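Local structure of F-actin-capping protein subunit alpha (Plasmodium berghei, 7A0H) at residues Lys185-Ser190 against Leu217-Asp222; Ala19-Val24 against Asn224-Thr229; Cys178-Tyr183 against Ser191-Trp196. The protein probably caps the fast-growing barbed ends of actin filaments, blocking subunit exchange there without severing them, and assembles as an asymmetric homodimer. All coordinates share one frame; numbering follows the deposited sequence.

Contact 1: residues Lys185-Ser190 against Leu217-Asp222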
# COMPACT_ATOMS: atom_id res chain seq x y z
N LYS A 185 8.31 20.06 5.29
CA LYS A 185 8.20 20.19 6.75
C LYS A 185 7.10 19.30 7.31
O LYS A 185 7.19 18.88 8.47
CB LYS A 185 7.99 21.65 7.15
CG LYS A 185 9.25 22.55 7.00
CD LYS A 185 10.54 22.16 7.82
CE LYS A 185 10.43 22.51 9.33
NZ LYS A 185 11.63 22.09 10.14
N ASN A 186 6.07 19.00 6.51
CA ASN A 186 4.95 18.25 7.03
C ASN A 186 4.55 17.02 6.22
O ASN A 186 3.56 16.36 6.58
CB ASN A 186 3.75 19.19 7.16
CG ASN A 186 3.28 19.75 5.82
OD1 ASN A 186 4.02 19.75 4.83
ND2 ASN A 186 2.05 20.26 5.79
N PHE A 187 5.30 16.62 5.21
CA PHE A 187 5.03 15.37 4.53
C PHE A 187 5.74 14.25 5.31
O PHE A 187 6.97 14.22 5.35
CB PHE A 187 5.52 15.39 3.09
CG PHE A 187 4.74 16.33 2.16
CD1 PHE A 187 4.78 17.71 2.33
CD2 PHE A 187 4.01 15.81 1.09
CE1 PHE A 187 4.08 18.55 1.47
CE2 PHE A 187 3.31 16.64 0.22
CZ PHE A 187 3.34 18.01 0.40
N HIS A 188 4.97 13.34 5.92
CA HIS A 188 5.59 12.32 6.76
C HIS A 188 6.33 11.31 5.90
O HIS A 188 5.71 10.57 5.14
CB HIS A 188 4.55 11.60 7.60
CG HIS A 188 5.14 10.53 8.45
ND1 HIS A 188 4.83 9.20 8.30
CD2 HIS A 188 6.04 10.58 9.45
CE1 HIS A 188 5.49 8.48 9.18
NE2 HIS A 188 6.24 9.30 9.89
N ALA A 189 7.63 11.19 6.09
CA ALA A 189 8.40 10.33 5.20
C ALA A 189 8.62 8.92 5.73
O ALA A 189 8.56 7.96 4.94
CB ALA A 189 9.73 11.00 4.89
N SER A 190 8.92 8.77 7.02
CA SER A 190 9.24 7.46 7.57
C SER A 190 8.97 7.46 9.06
O SER A 190 9.03 8.51 9.74
CB SER A 190 10.73 7.07 7.35
OG SER A 190 11.61 8.12 7.77
N LEU A 217 8.51 2.96 5.33
CA LEU A 217 8.62 4.04 4.36
C LEU A 217 7.17 4.40 4.00
O LEU A 217 6.34 3.51 3.70
CB LEU A 217 9.41 3.62 3.13
CG LEU A 217 9.71 4.67 2.04
CD1 LEU A 217 10.72 5.80 2.63
CD2 LEU A 217 10.24 4.05 0.78
N THR A 218 6.86 5.69 4.06
CA THR A 218 5.51 6.20 3.84
C THR A 218 5.43 7.31 2.80
O THR A 218 4.31 7.66 2.41
CB THR A 218 4.87 6.71 5.17
OG1 THR A 218 5.59 7.81 5.77
CG2 THR A 218 4.70 5.56 6.16
N TYR A 219 6.55 7.84 2.32
CA TYR A 219 6.57 8.76 1.20
C TYR A 219 7.55 8.19 0.19
O TYR A 219 8.70 7.87 0.53
CB TYR A 219 6.96 10.17 1.60
CG TYR A 219 6.31 11.21 0.71
CD1 TYR A 219 4.95 11.47 0.81
CD2 TYR A 219 7.04 11.93 -0.22
CE1 TYR A 219 4.33 12.41 0.00
CE2 TYR A 219 6.44 12.89 -1.03
CZ TYR A 219 5.07 13.11 -0.92
OH TYR A 219 4.45 14.05 -1.70
N PHE A 220 7.11 8.10 -1.07
CA PHE A 220 7.92 7.48 -2.12
C PHE A 220 7.39 7.96 -3.47
O PHE A 220 6.27 7.60 -3.87
CB PHE A 220 7.89 5.95 -1.99
CG PHE A 220 8.69 5.23 -3.09
CD1 PHE A 220 10.06 5.34 -3.16
CD2 PHE A 220 8.05 4.44 -4.05
CE1 PHE A 220 10.79 4.70 -4.17
CE2 PHE A 220 8.77 3.78 -5.05
CZ PHE A 220 10.16 3.90 -5.10
N GLU A 221 8.20 8.78 -4.13
CA GLU A 221 7.86 9.29 -5.44
C GLU A 221 6.52 10.02 -5.37
O GLU A 221 5.57 9.76 -6.11
CB GLU A 221 7.91 8.16 -6.44
CG GLU A 221 9.27 7.55 -6.38
CD GLU A 221 9.62 6.73 -7.56
OE1 GLU A 221 8.68 6.39 -8.32
OE2 GLU A 221 10.83 6.43 -7.74
N ASP A 222 6.46 10.92 -4.40
CA ASP A 222 5.36 11.82 -4.09
C ASP A 222 4.08 11.10 -3.72
O ASP A 222 3.01 11.73 -3.75
CB ASP A 222 5.11 12.78 -5.26
CG ASP A 222 6.38 13.52 -5.68
OD1 ASP A 222 7.51 13.08 -5.35
OD2 ASP A 222 6.25 14.57 -6.35
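Backbone hydrogen bonding between 185-190 and 217-222 converges on one carbonyl. A189 O accepts from T218 N at 3.0 Å, with an N-H...O angle of 162°, and it receives a second, weak bond from Y219 N at 3.3 Å. Two amides therefore share a single acceptor. A further bond comes from a side chain: T218 OG1, held between its own backbone N and carbonyl carbon, donates to H188 O at 2.8 Å and approaches from above the carbonyl plane. With CG anti to the backbone N (chi1 179°), the imidazole of H188 swings to the same hydroxyl, placing ND1 3.0 Å from T218 OG1.

The two strands belong to the hairpin 187-200/206-220 of a five-stranded antiparallel sheet. Regular pairing is kept at S190 and L217, a non-hydrogen-bonded pair whose side chains lie on one face, against I283 and L276 of the second subunit; S190 OG is bonded to R181 NH1. On its other side, strand 187-200 carries a classic beta bulge, in which A189 and S190 both stand opposite R181.

Apolar contacts take over toward the hairpin's open end. F187 and Y219 form an offset edge-to-face pair, the edge of F187 turned to the face of Y219, with centroids 5.5 Å apart and planes at 77°. F187 CD2 comes to 3.5 Å from Y219 CZ, while F187 CB lies over one face of the tyrosine ring. Next to this pair, A189 CB meets Y219 CB at 4.4 Å, and both residues touch Y183 of strand 170-183.

Contact 2: residues Ala19-Val24 against Asn224-Thr229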
# COMPACT_ATOMS: atom_id res chain seq x y z
N ALA A 19 -6.07 2.39 4.27
CA ALA A 19 -5.44 3.64 3.90
C ALA A 19 -4.00 3.73 4.41
O ALA A 19 -3.72 3.38 5.56
CB ALA A 19 -6.29 4.78 4.46
N PRO A 20 -3.07 4.25 3.61
CA PRO A 20 -1.69 4.49 4.11
C PRO A 20 -1.67 5.64 5.11
O PRO A 20 -2.58 6.49 5.09
CB PRO A 20 -0.89 4.83 2.84
CG PRO A 20 -1.94 5.41 1.89
CD PRO A 20 -3.20 4.66 2.19
N PRO A 21 -0.68 5.70 6.00
CA PRO A 21 -0.76 6.68 7.09
C PRO A 21 -1.03 8.07 6.58
O PRO A 21 -1.84 8.80 7.13
CB PRO A 21 0.61 6.59 7.76
CG PRO A 21 1.18 5.28 7.39
CD PRO A 21 0.58 4.93 6.04
N GLY A 22 -0.36 8.45 5.50
CA GLY A 22 -0.43 9.81 5.01
C GLY A 22 -1.79 10.26 4.49
O GLY A 22 -1.93 11.45 4.22
N LYS A 23 -2.72 9.35 4.24
CA LYS A 23 -4.05 9.70 3.75
C LYS A 23 -5.12 9.62 4.84
O LYS A 23 -6.29 9.87 4.57
CB LYS A 23 -4.46 8.81 2.58
CG LYS A 23 -3.61 8.99 1.32
CD LYS A 23 -4.02 7.97 0.25
CE LYS A 23 -3.39 8.24 -1.12
NZ LYS A 23 -3.75 7.17 -2.10
N VAL A 24 -4.76 9.16 6.03
CA VAL A 24 -5.76 8.87 7.04
C VAL A 24 -6.50 10.13 7.46
O VAL A 24 -7.73 10.17 7.47
CB VAL A 24 -5.09 8.18 8.24
CG1 VAL A 24 -6.09 8.02 9.38
CG2 VAL A 24 -4.47 6.85 7.76
N ASN A 224 1.88 8.73 -0.91
CA ASN A 224 1.77 8.15 0.41
C ASN A 224 1.76 6.64 0.25
O ASN A 224 0.90 6.09 -0.44
CB ASN A 224 0.50 8.60 1.13
CG ASN A 224 0.50 10.09 1.41
OD1 ASN A 224 1.24 10.56 2.26
ND2 ASN A 224 -0.35 10.82 0.72
N ILE A 225 2.76 5.96 0.81
CA ILE A 225 2.71 4.51 0.83
C ILE A 225 2.83 3.99 2.27
O ILE A 225 2.68 4.74 3.24
CB ILE A 225 3.80 3.92 -0.07
CG1 ILE A 225 5.21 4.24 0.48
CG2 ILE A 225 3.62 4.43 -1.49
CD1 ILE A 225 6.33 3.38 -0.20
N ASN A 226 3.16 2.70 2.41
CA ASN A 226 3.15 2.06 3.72
C ASN A 226 3.98 0.79 3.62
O ASN A 226 3.46 -0.31 3.82
CB ASN A 226 1.71 1.80 4.16
CG ASN A 226 1.57 1.46 5.63
OD1 ASN A 226 2.43 1.74 6.52
ND2 ASN A 226 0.41 0.88 5.92
N PHE A 227 5.26 0.96 3.29
CA PHE A 227 6.17 -0.15 3.06
C PHE A 227 6.90 -0.49 4.37
O PHE A 227 7.75 0.26 4.85
CB PHE A 227 7.14 0.24 1.96
CG PHE A 227 8.22 -0.77 1.73
CD1 PHE A 227 9.54 -0.43 1.87
CD2 PHE A 227 7.89 -2.05 1.34
CE1 PHE A 227 10.52 -1.35 1.67
CE2 PHE A 227 8.86 -2.97 1.08
CZ PHE A 227 10.18 -2.63 1.28
N LYS A 228 6.61 -1.65 4.91
CA LYS A 228 7.02 -1.98 6.25
C LYS A 228 8.04 -3.09 6.28
O LYS A 228 7.89 -4.13 5.62
CB LYS A 228 5.83 -2.44 7.08
CG LYS A 228 4.69 -1.46 7.23
CD LYS A 228 3.55 -2.24 7.85
CE LYS A 228 2.55 -1.38 8.50
NZ LYS A 228 1.64 -2.33 9.17
N THR A 229 9.07 -2.89 7.11
CA THR A 229 10.02 -3.95 7.44
C THR A 229 10.16 -4.09 8.95
O THR A 229 10.12 -3.11 9.70
CB THR A 229 11.40 -3.75 6.85
OG1 THR A 229 11.91 -2.50 7.27
CG2 THR A 229 11.30 -3.73 5.38
O HOH W 1 1.50 7.23 3.61
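The backbones of 19-24 and 224-229 approach in opposite chain order, P20 CA lying 5.4 Å from N226 CA and G22 CA 5.4 Å from N224 CA. Here the turn leading into helix 21-35 packs on strand 223-238, one of the two outermost strands of the five-stranded antiparallel sheet within this chain. The turn is closed by its own bonds, from K23 N to P20 O and from V24 N to P21 O. No direct hydrogen bond joins the segments; a water bridges them, accepting from G22 N at 2.9 Å and donating to I225 O at 2.8 Å. N226 N is instead bonded to D222 OD2 of the second subunit, and P20 also packs on N224 of that subunit.

The two prolines supply the apolar surface. P20 sets CB 3.6 Å from I225 O and crosses N224 at about a right angle. P21 comes obliquely onto the amide of N226, with P21 CD 3.6 Å from N226 CG. N224 points at the turn, its CG anti to the carbonyl carbon, so that its amide touches two consecutive residues: N224 OD1 lies 3.3 Å from G22 CA, and N224 ND2 lies 3.8 Å from CG of the extended K23 chain.

Contact 3: residues Cys178-Tyr183 against Ser191-Trp196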
# COMPACT_ATOMS: atom_id res chain seq x y z
N CYS A 178 11.84 6.21 19.22
CA CYS A 178 11.01 6.62 18.07
C CYS A 178 11.68 7.70 17.26
O CYS A 178 12.13 8.74 17.82
CB CYS A 178 9.63 7.23 18.55
SG CYS A 178 8.75 6.20 19.65
N CYS A 179 11.71 7.51 15.93
CA CYS A 179 12.10 8.62 15.05
C CYS A 179 11.15 8.66 13.85
O CYS A 179 10.76 7.63 13.29
CB CYS A 179 13.61 8.55 14.58
SG CYS A 179 14.95 8.94 15.88
N ASP A 180 10.78 9.88 13.49
CA ASP A 180 9.86 10.21 12.42
C ASP A 180 10.53 11.28 11.58
O ASP A 180 11.02 12.29 12.12
CB ASP A 180 8.51 10.72 12.94
CG ASP A 180 7.64 9.61 13.55
OD1 ASP A 180 7.48 8.49 13.04
OD2 ASP A 180 7.12 9.91 14.61
N ARG A 181 10.57 11.06 10.28
CA ARG A 181 11.22 11.95 9.32
C ARG A 181 10.16 12.59 8.44
O ARG A 181 9.20 11.94 8.04
CB ARG A 181 12.20 11.11 8.50
CG ARG A 181 13.38 10.51 9.39
CD ARG A 181 14.38 9.52 8.63
NE ARG A 181 14.88 10.13 7.41
CZ ARG A 181 14.47 9.81 6.19
NH1 ARG A 181 13.60 8.84 5.99
NH2 ARG A 181 14.96 10.48 5.15
N TYR A 182 10.32 13.88 8.17
CA TYR A 182 9.39 14.69 7.42
C TYR A 182 10.12 15.33 6.26
O TYR A 182 11.18 15.96 6.45
CB TYR A 182 8.75 15.78 8.32
CG TYR A 182 7.92 15.13 9.39
CD1 TYR A 182 6.56 14.86 9.18
CD2 TYR A 182 8.52 14.69 10.57
CE1 TYR A 182 5.81 14.22 10.14
CE2 TYR A 182 7.79 14.04 11.54
CZ TYR A 182 6.44 13.79 11.31
OH TYR A 182 5.76 13.13 12.28
N TYR A 183 9.56 15.19 5.07
CA TYR A 183 10.05 15.91 3.90
C TYR A 183 9.39 17.27 3.83
O TYR A 183 8.24 17.45 4.24
CB TYR A 183 9.83 15.11 2.63
CG TYR A 183 10.71 13.87 2.52
CD1 TYR A 183 11.91 13.73 3.25
CD2 TYR A 183 10.35 12.82 1.68
CE1 TYR A 183 12.71 12.55 3.13
CE2 TYR A 183 11.13 11.67 1.55
CZ TYR A 183 12.29 11.53 2.27
OH TYR A 183 13.02 10.36 2.11
N SER A 191 8.78 6.24 9.57
CA SER A 191 8.90 5.99 11.00
C SER A 191 9.89 4.86 11.32
O SER A 191 9.90 3.80 10.68
CB SER A 191 7.57 5.62 11.57
OG SER A 191 7.17 4.43 10.89
N TRP A 192 10.70 5.11 12.34
CA TRP A 192 11.51 4.13 13.04
C TRP A 192 10.97 4.00 14.46
O TRP A 192 10.83 5.00 15.18
CB TRP A 192 12.97 4.56 13.04
CG TRP A 192 13.98 3.75 13.87
CD1 TRP A 192 14.28 3.93 15.20
CD2 TRP A 192 14.81 2.68 13.43
NE1 TRP A 192 15.23 3.06 15.60
CE2 TRP A 192 15.59 2.27 14.54
CE3 TRP A 192 14.98 2.04 12.20
CZ2 TRP A 192 16.53 1.24 14.47
CZ3 TRP A 192 15.94 1.02 12.11
CH2 TRP A 192 16.69 0.63 13.25
N ARG A 193 10.64 2.78 14.82
CA ARG A 193 10.13 2.41 16.13
C ARG A 193 10.90 1.17 16.64
O ARG A 193 10.84 0.09 16.04
CB ARG A 193 8.61 2.11 16.03
CG ARG A 193 7.71 3.32 15.73
CD ARG A 193 7.95 4.31 16.68
NE ARG A 193 7.11 5.47 16.66
CZ ARG A 193 7.28 6.55 15.94
NH1 ARG A 193 8.25 6.66 15.08
NH2 ARG A 193 6.41 7.57 16.09
N SER A 194 11.59 1.31 17.77
CA SER A 194 12.43 0.23 18.32
C SER A 194 12.01 -0.03 19.76
O SER A 194 12.16 0.85 20.64
CB SER A 194 13.93 0.59 18.24
OG SER A 194 14.72 -0.43 18.85
N SER A 195 11.47 -1.19 20.02
CA SER A 195 10.82 -1.38 21.30
C SER A 195 11.31 -2.64 21.98
O SER A 195 11.51 -3.68 21.32
CB SER A 195 9.20 -1.39 21.12
OG SER A 195 8.83 -2.43 20.24
N TRP A 196 11.43 -2.58 23.31
CA TRP A 196 12.18 -3.58 24.09
C TRP A 196 11.47 -3.79 25.41
O TRP A 196 11.06 -2.81 26.08
CB TRP A 196 13.65 -3.08 24.31
CG TRP A 196 14.28 -2.94 22.97
CD1 TRP A 196 14.27 -1.82 22.19
CD2 TRP A 196 14.95 -3.96 22.21
NE1 TRP A 196 14.80 -2.09 20.94
CE2 TRP A 196 15.26 -3.39 20.95
CE3 TRP A 196 15.33 -5.29 22.49
CZ2 TRP A 196 16.03 -4.08 19.97
CZ3 TRP A 196 16.01 -6.01 21.49
CH2 TRP A 196 16.37 -5.38 20.25
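R193 grips D180 end-on across the hairpin of strands 170-183 and 187-200, in the middle of the chain's five-stranded antiparallel sheet. In this salt bridge R193 NH2 meets D180 OD2 at 2.9 Å, in the guanidinium plane and on the syn lone pair. R193 NH1 reaches D180 OD1 at 2.8 Å but meets it from above the carboxylate plane; the carboxylate and guanidinium planes are turned 47° apart. A bend at chi2 (-55°) brings the guanidinium back over the neighbouring strand, where C178 CB lies above the centre of one face. R193 NH1 also donates to W192 O at 3.1 Å, and R193 NE bonds to Y57 O, which further fixes the rotation of the group. The paired guanidinium, with one bond to each carboxylate oxygen, would probably favour the charged form of D180 in its buried setting.

Between the non-hydrogen-bonded pairs C178-R193 and D180-S191, C179 and W192 form a hydrogen-bonded pair, with C179 N to W192 O at 2.8 Å and W192 N to C179 O at 2.7 Å. W192 O thus accepts from two donors. The side chains of the two flanking pairs lie on the face opposite to C179 and W192.

C179 forms a disulfide with C158 of strand 154-167, while the W192 side chain packs on E258 and V261 of helix 243-266; C179 and W192 also touch P285 of the second subunit. Farther along, S194 OG bonds to E258 OE2 of this helix and accepts from W196 NE1, in the plane of the indole, at 2.7 Å and 173°.

From the N terminus, 19-24 comes first and waits some 200 residues for its partner 224-229, so contact 2 closes a long loop that contains both other contacts. Inside it, 178-183 turns back on 191-196 to make the hairpin of contact 3, whose span crosses that of contact 1: 185-190 lies within the hairpin, but its partner 217-222 lies beyond it. Contacts 1 and 3 share strand 187-200 and meet where A189 N approaches R181 O. Contact 1 abuts contact 2 through L217 O and F227 N. Together they link four consecutive strands and set the start of helix 21-35 against the edge strand 223-238.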